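Side-chain contacts in putative glucoamylase (Bacteroides caccae ATCC 43185, PDB 4QT9), which probably hydrolyses glycosidic bonds of a glucan or related oligosaccharide, as a putative glucoamylase with an alpha/alpha toroid fold: residues Gly55-Pro58 with Gln59-Asn63; Pro224-Val227 with Tyr228-Trp232; Met359-Leu362 with Tyr363-Asp367. All coordinates share one frame; numbering follows the deposited sequence.

Contact 1: residues Gly55-Pro58 with Gln59-Asn63; sequences GVYP and QNDAN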
# COMPACT_ATOMS: atom_id res chain seq x y z
N GLY A 55 19.02 -13.20 -8.85
CA GLY A 55 20.06 -12.19 -8.99
C GLY A 55 20.07 -11.47 -10.33
O GLY A 55 20.98 -10.68 -10.60
N VAL A 56 19.06 -11.74 -11.17
CA VAL A 56 18.95 -11.16 -12.51
C VAL A 56 17.92 -10.02 -12.50
O VAL A 56 16.73 -10.25 -12.26
CB VAL A 56 18.63 -12.21 -13.62
CG1 VAL A 56 18.89 -11.63 -15.01
CG2 VAL A 56 19.42 -13.50 -13.43
N TYR A 57 18.41 -8.80 -12.76
CA TYR A 57 17.62 -7.58 -12.78
C TYR A 57 17.60 -6.99 -14.20
O TYR A 57 18.58 -6.37 -14.62
CB TYR A 57 18.17 -6.58 -11.74
CG TYR A 57 17.94 -7.01 -10.31
CD1 TYR A 57 18.79 -7.92 -9.69
CD2 TYR A 57 16.85 -6.53 -9.58
CE1 TYR A 57 18.57 -8.36 -8.39
CE2 TYR A 57 16.63 -6.93 -8.26
CZ TYR A 57 17.49 -7.86 -7.67
OH TYR A 57 17.28 -8.29 -6.37
N PRO A 58 16.48 -7.17 -14.95
CA PRO A 58 16.42 -6.62 -16.33
C PRO A 58 16.69 -5.10 -16.41
O PRO A 58 17.32 -4.64 -17.37
CB PRO A 58 14.99 -6.94 -16.76
CG PRO A 58 14.62 -8.14 -15.94
CD PRO A 58 15.25 -7.90 -14.61
N GLN A 59 16.25 -4.33 -15.40
CA GLN A 59 16.47 -2.89 -15.38
C GLN A 59 17.74 -2.52 -14.59
O GLN A 59 18.05 -1.33 -14.46
CB GLN A 59 15.24 -2.17 -14.81
CG GLN A 59 13.99 -2.26 -15.69
CD GLN A 59 12.98 -1.20 -15.31
OE1 GLN A 59 12.69 -0.28 -16.08
NE2 GLN A 59 12.44 -1.29 -14.11
N ASN A 60 18.50 -3.54 -14.10
CA ASN A 60 19.74 -3.38 -13.32
C ASN A 60 19.49 -2.36 -12.18
O ASN A 60 20.26 -1.41 -11.98
CB ASN A 60 20.88 -2.96 -14.25
CG ASN A 60 22.27 -3.01 -13.64
OD1 ASN A 60 22.50 -3.58 -12.57
ND2 ASN A 60 23.22 -2.41 -14.33
N ASP A 61 18.39 -2.58 -11.43
CA ASP A 61 17.90 -1.64 -10.43
C ASP A 61 17.75 -2.24 -9.03
O ASP A 61 16.85 -1.83 -8.29
CB ASP A 61 16.53 -1.11 -10.91
CG ASP A 61 15.42 -2.16 -11.03
OD1 ASP A 61 15.74 -3.37 -11.25
OD2 ASP A 61 14.23 -1.78 -10.91
N ALA A 62 18.62 -3.17 -8.64
CA ALA A 62 18.60 -3.79 -7.30
C ALA A 62 18.63 -2.74 -6.17
O ALA A 62 18.03 -2.98 -5.13
CB ALA A 62 19.77 -4.74 -7.14
N ASN A 63 19.31 -1.58 -6.40
CA ASN A 63 19.50 -0.53 -5.41
C ASN A 63 18.45 0.60 -5.49
O ASN A 63 18.56 1.59 -4.75
CB ASN A 63 20.90 0.08 -5.58
CG ASN A 63 21.11 0.86 -6.86
OD1 ASN A 63 20.48 0.63 -7.91
ND2 ASN A 63 22.07 1.76 -6.82
O HOH W 1 16.92 -5.49 -4.92

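Contact 2: residues Pro224-Val227 with Tyr228-Trp232; sequences PAAV and YHDGW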
# COMPACT_ATOMS: atom_id res chain seq x y z
N PRO A 224 -8.23 22.76 1.41
CA PRO A 224 -9.67 22.94 1.77
C PRO A 224 -10.48 21.65 1.57
O PRO A 224 -10.10 20.84 0.73
CB PRO A 224 -10.16 24.00 0.79
CG PRO A 224 -8.96 24.57 0.15
CD PRO A 224 -7.84 23.60 0.26
N ALA A 225 -11.62 21.48 2.29
CA ALA A 225 -12.48 20.30 2.13
C ALA A 225 -13.01 20.18 0.71
O ALA A 225 -13.21 19.07 0.24
CB ALA A 225 -13.63 20.32 3.11
N ALA A 226 -13.18 21.33 0.01
CA ALA A 226 -13.67 21.37 -1.38
C ALA A 226 -12.79 20.51 -2.31
O ALA A 226 -13.29 19.92 -3.27
CB ALA A 226 -13.72 22.80 -1.89
N VAL A 227 -11.50 20.41 -2.01
CA VAL A 227 -10.54 19.59 -2.78
C VAL A 227 -11.00 18.12 -2.76
O VAL A 227 -10.99 17.49 -3.82
CB VAL A 227 -9.09 19.78 -2.29
CG1 VAL A 227 -8.13 18.76 -2.91
CG2 VAL A 227 -8.62 21.20 -2.56
N TYR A 228 -11.47 17.61 -1.60
CA TYR A 228 -12.00 16.24 -1.47
C TYR A 228 -13.39 16.09 -2.12
O TYR A 228 -13.61 15.14 -2.83
CB TYR A 228 -12.07 15.83 0.01
CG TYR A 228 -12.71 14.48 0.26
CD1 TYR A 228 -11.98 13.30 0.09
CD2 TYR A 228 -14.01 14.37 0.75
CE1 TYR A 228 -12.55 12.06 0.33
CE2 TYR A 228 -14.59 13.13 0.99
CZ TYR A 228 -13.87 11.98 0.76
OH TYR A 228 -14.45 10.74 0.98
N HIS A 229 -14.33 17.02 -1.86
CA HIS A 229 -15.71 16.95 -2.36
C HIS A 229 -15.82 17.21 -3.87
O HIS A 229 -16.56 16.48 -4.55
CB HIS A 229 -16.60 17.90 -1.56
CG HIS A 229 -16.82 17.40 -0.16
ND1 HIS A 229 -17.53 16.22 0.09
CD2 HIS A 229 -16.35 17.87 1.01
CE1 HIS A 229 -17.47 16.03 1.40
NE2 HIS A 229 -16.78 17.00 1.99
N ASP A 230 -15.07 18.21 -4.41
CA ASP A 230 -15.09 18.52 -5.85
C ASP A 230 -14.14 17.62 -6.66
O ASP A 230 -14.47 17.31 -7.81
CB ASP A 230 -14.72 20.00 -6.14
CG ASP A 230 -15.59 21.09 -5.51
OD1 ASP A 230 -16.55 20.76 -4.78
OD2 ASP A 230 -15.31 22.29 -5.76
N GLY A 231 -12.96 17.30 -6.12
CA GLY A 231 -11.93 16.51 -6.80
C GLY A 231 -12.02 15.01 -6.64
O GLY A 231 -12.21 14.29 -7.63
N TRP A 232 -11.85 14.51 -5.40
CA TRP A 232 -11.95 13.06 -5.21
C TRP A 232 -13.36 12.49 -5.49
O TRP A 232 -13.50 11.50 -6.21
CB TRP A 232 -11.53 12.66 -3.79
CG TRP A 232 -11.75 11.20 -3.47
CD1 TRP A 232 -12.77 10.67 -2.73
CD2 TRP A 232 -10.92 10.09 -3.86
NE1 TRP A 232 -12.58 9.32 -2.57
CE2 TRP A 232 -11.48 8.93 -3.29
CE3 TRP A 232 -9.77 9.97 -4.67
CZ2 TRP A 232 -10.92 7.64 -3.50
CZ3 TRP A 232 -9.22 8.70 -4.88
CH2 TRP A 232 -9.77 7.56 -4.27

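Contact 3: residues Met359-Leu362 with Tyr363-Asp367; sequences MRHL and YNMGD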
# COMPACT_ATOMS: atom_id res chain seq x y z
N MSE A 359 -4.13 -18.77 2.26
CA MSE A 359 -2.83 -18.76 2.94
C MSE A 359 -2.35 -20.19 3.25
O MSE A 359 -1.20 -20.51 2.99
CB MSE A 359 -2.88 -17.94 4.23
CG MSE A 359 -1.48 -17.65 4.79
SE MSE A 359 -1.56 -16.81 6.55
CE MSE A 359 -2.65 -15.31 6.17
N ARG A 360 -3.25 -21.02 3.79
CA ARG A 360 -3.01 -22.43 4.13
C ARG A 360 -2.65 -23.25 2.86
O ARG A 360 -1.68 -24.03 2.89
CB ARG A 360 -4.26 -23.00 4.86
CG ARG A 360 -4.41 -24.52 4.98
CD ARG A 360 -3.79 -25.08 6.24
NE ARG A 360 -4.29 -24.43 7.46
CZ ARG A 360 -3.57 -24.26 8.56
NH1 ARG A 360 -2.31 -24.68 8.61
NH2 ARG A 360 -4.09 -23.65 9.62
N HIS A 361 -3.42 -23.03 1.76
CA HIS A 361 -3.23 -23.70 0.46
C HIS A 361 -1.91 -23.28 -0.19
O HIS A 361 -1.17 -24.15 -0.66
CB HIS A 361 -4.41 -23.40 -0.48
CG HIS A 361 -4.30 -24.02 -1.84
ND1 HIS A 361 -4.61 -25.35 -2.05
CD2 HIS A 361 -3.94 -23.46 -3.02
CE1 HIS A 361 -4.41 -25.56 -3.34
NE2 HIS A 361 -4.01 -24.46 -3.96
N LEU A 362 -1.60 -21.95 -0.23
CA LEU A 362 -0.36 -21.44 -0.83
C LEU A 362 0.86 -21.96 -0.06
O LEU A 362 1.80 -22.45 -0.69
CB LEU A 362 -0.35 -19.90 -0.91
CG LEU A 362 -1.40 -19.25 -1.80
CD1 LEU A 362 -1.32 -17.74 -1.70
CD2 LEU A 362 -1.31 -19.75 -3.22
N TYR A 363 0.81 -21.95 1.29
CA TYR A 363 1.87 -22.51 2.12
C TYR A 363 2.10 -23.99 1.79
O TYR A 363 3.24 -24.42 1.66
CB TYR A 363 1.51 -22.33 3.60
CG TYR A 363 2.63 -22.73 4.53
CD1 TYR A 363 3.72 -21.88 4.76
CD2 TYR A 363 2.64 -23.98 5.16
CE1 TYR A 363 4.78 -22.27 5.57
CE2 TYR A 363 3.70 -24.38 5.97
CZ TYR A 363 4.77 -23.52 6.17
OH TYR A 363 5.80 -23.91 6.99
N ASN A 364 1.02 -24.77 1.60
CA ASN A 364 1.13 -26.20 1.29
C ASN A 364 1.69 -26.49 -0.11
O ASN A 364 2.14 -27.62 -0.34
CB ASN A 364 -0.21 -26.90 1.50
CG ASN A 364 -0.55 -27.09 2.96
OD1 ASN A 364 0.32 -27.26 3.83
ND2 ASN A 364 -1.85 -27.09 3.26
N MSE A 365 1.74 -25.49 -1.01
CA MSE A 365 2.32 -25.66 -2.35
C MSE A 365 3.85 -25.75 -2.29
O MSE A 365 4.48 -26.15 -3.27
CB MSE A 365 1.90 -24.54 -3.29
CG MSE A 365 0.57 -24.77 -3.92
SE MSE A 365 0.01 -23.14 -4.76
CE MSE A 365 0.82 -23.37 -6.49
N GLY A 366 4.42 -25.39 -1.14
CA GLY A 366 5.85 -25.52 -0.89
C GLY A 366 6.73 -24.38 -1.32
O GLY A 366 6.26 -23.27 -1.57
N ASP A 367 8.03 -24.67 -1.44
CA ASP A 367 9.09 -23.72 -1.79
C ASP A 367 8.87 -23.02 -3.13
O ASP A 367 9.34 -21.90 -3.29
CB ASP A 367 10.47 -24.40 -1.78
CG ASP A 367 10.91 -24.94 -0.42
OD1 ASP A 367 10.22 -24.67 0.59
OD2 ASP A 367 11.95 -25.63 -0.37

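Contact 1: residues Gly55-Pro58 with Gln59-Asn63
Tyr-57 and Asn-60 close a type I beta turn over Pro-58 and Gln-59, in which Asn-60 N donates to Tyr-57 O at 2.9 Å from well above the carbonyl plane. The turn lies in the loop between strands 50-52 and 64-66, and it brings the chain back so that Ala-62 passes across the phenol of Tyr-57. The methyl carbon Ala-62 CB sits over the middle of the ring, 3.9 Å from its centroid and only 9° off the normal, a CH-pi contact made almost straight down onto the face; Ala-62 CA covers the same ring near Tyr-57 CE2, at 3.8 Å. The tyrosine is brought under the returning chain by a first torsion that sets CG anti to its own carbonyl carbon (chi1 -69°). At the ring edge stands Asp-61 OD1, 3.7 Å from Tyr-57 CD2, with carboxylate and ring planes 76° apart. The other carboxylate oxygen, OD2, forms a salt bridge with Arg-50. At the far end of the ring, the Tyr-57 hydroxyl bonds to the backbone N of His-52, whose ring also stacks on the tyrosine, and a water joins Tyr-57 OH to Ala-62 O, 2.8 Å from the latter. Replacing Tyr-57 with alanine would probably leave the Ala-62 methyl without its aromatic platform and His-52 N without its hydroxyl partner. The chemistry therefore implies a surface loop in which one aromatic ring gathers several ties: its face receives a methyl group, while its hydroxyl ties the returning chain, through water, to strand 50-52.

Contact 2: residues Pro224-Val227 with Tyr228-Trp232
Val-227, Tyr-228 and Ala-226 lie in the first turn of the short helix 225-232, whose last turn widens into a pi-type turn at 228-232. The contact is thus made within one helix, largely by backbone carbonyls. Ala-226 O accepts from Asp-230 N at 2.7 Å, with the donor tilted 22° from the carbonyl plane, and the same oxygen lies 3.2 Å from Asp-230 CB, so the aspartate side chain starts close against the carbonyl one turn back. Val-227 O faces two donors, both weakly: Gly-231 N at 3.0 Å and Trp-232 N at 3.5 Å. This shared acceptor marks the change from alpha to pi spacing, and glycine suits the place, since a side chain at Gly-231 would run into Val-227 O. The valine branches themselves turn outward, packing on Arg-179 and on Tyr-212 of helix 209-217. Tyr-228 meets the preceding turn through CB, which lies 3.4 Å from Ala-225 O. Its CG is anti to the backbone N (chi1 175°), which carries the ring away from that turn; the side chain also touches Tyr-212, and the hydroxyl bonds to Asp-278. The neighbouring imidazole of His-229 turns one face to Tyr-228 CD2 and reaches Tyr-280 through ND1. These partners join the helix to helix 209-217 and to Asp-278 and Tyr-280. Ala-225 O takes a straight bond from His-229 N, in the carbonyl plane, and the imidazole of the same histidine stays near that oxygen, with CD2 3.4 Å from Ala-225 O.

Contact 3: residues Met359-Leu362 with Tyr363-Asp367
Side chains of Leu-362 and His-361 meet Met-365, a selenomethionine, in a local contact where helix 352-364 gives way to a loop, the leucine and selenomethionine lying on the side of the helix that faces Phe-379. Leu-362 and Met-365 run alongside each other and point the same way, with Leu-362 CD2 4.0 Å from Met-365 SE; Phe-379 touches both, extending this apolar patch. The selenium also lies near the imidazole of His-361, 4.9 Å from its centroid and 47° off the normal, an oblique approach. Met-365 has its CG anti to the carbonyl carbon (chi1 -84°), which lays CB and CG over the carbonyl oxygens of Leu-362 and His-361 before the chain bends at its last torsion. On another side of the helix, the aliphatic part of Arg-360 and the amide of Asn-364 lie side by side, Arg-360 CG standing 4.0 Å from Asn-364 ND2. The bent arginine sends its guanidinium to a salt bridge with Asp-21 of helix 21-37. Regular helical bonds persist as far as Asn-364 N to Arg-360 O. Met-365 N then divides its hydrogen between His-361 O, weakly at 3.2 Å, and Leu-362 O at 3.1 Å, above the latter's carbonyl plane. Gly-366 follows with positive phi, which lets the chain turn out of the helix. The chemistry implies a helix end where the bonds pass from four-residue to three-residue spacing, packed on one side by leucine, selenomethionine and phenylalanine and tied by charge to the first helix on another.

How the contacts relate
All three contacts are local and lie some 22 or 23 Å from the chain's centre, but they differ in burial. Contact 1 is a surface contact in a loop, whereas contacts 2 and 3 are partly buried, contact 2 along one helix and contact 3 where another ends. No structural element is shared: contact 1 leans on strand 50-52, contact 2 on helix 209-217 and contact 3 on helix 21-37. Their chemistry follows: an aromatic face with a bridging water in the loop, chiefly backbone carbonyls in the widening helix, and apolar packing beside a charged tie at the end of the other helix. Contact 2 lies across the chain's centre from the other two, its centre about 40 Å from that of contact 1.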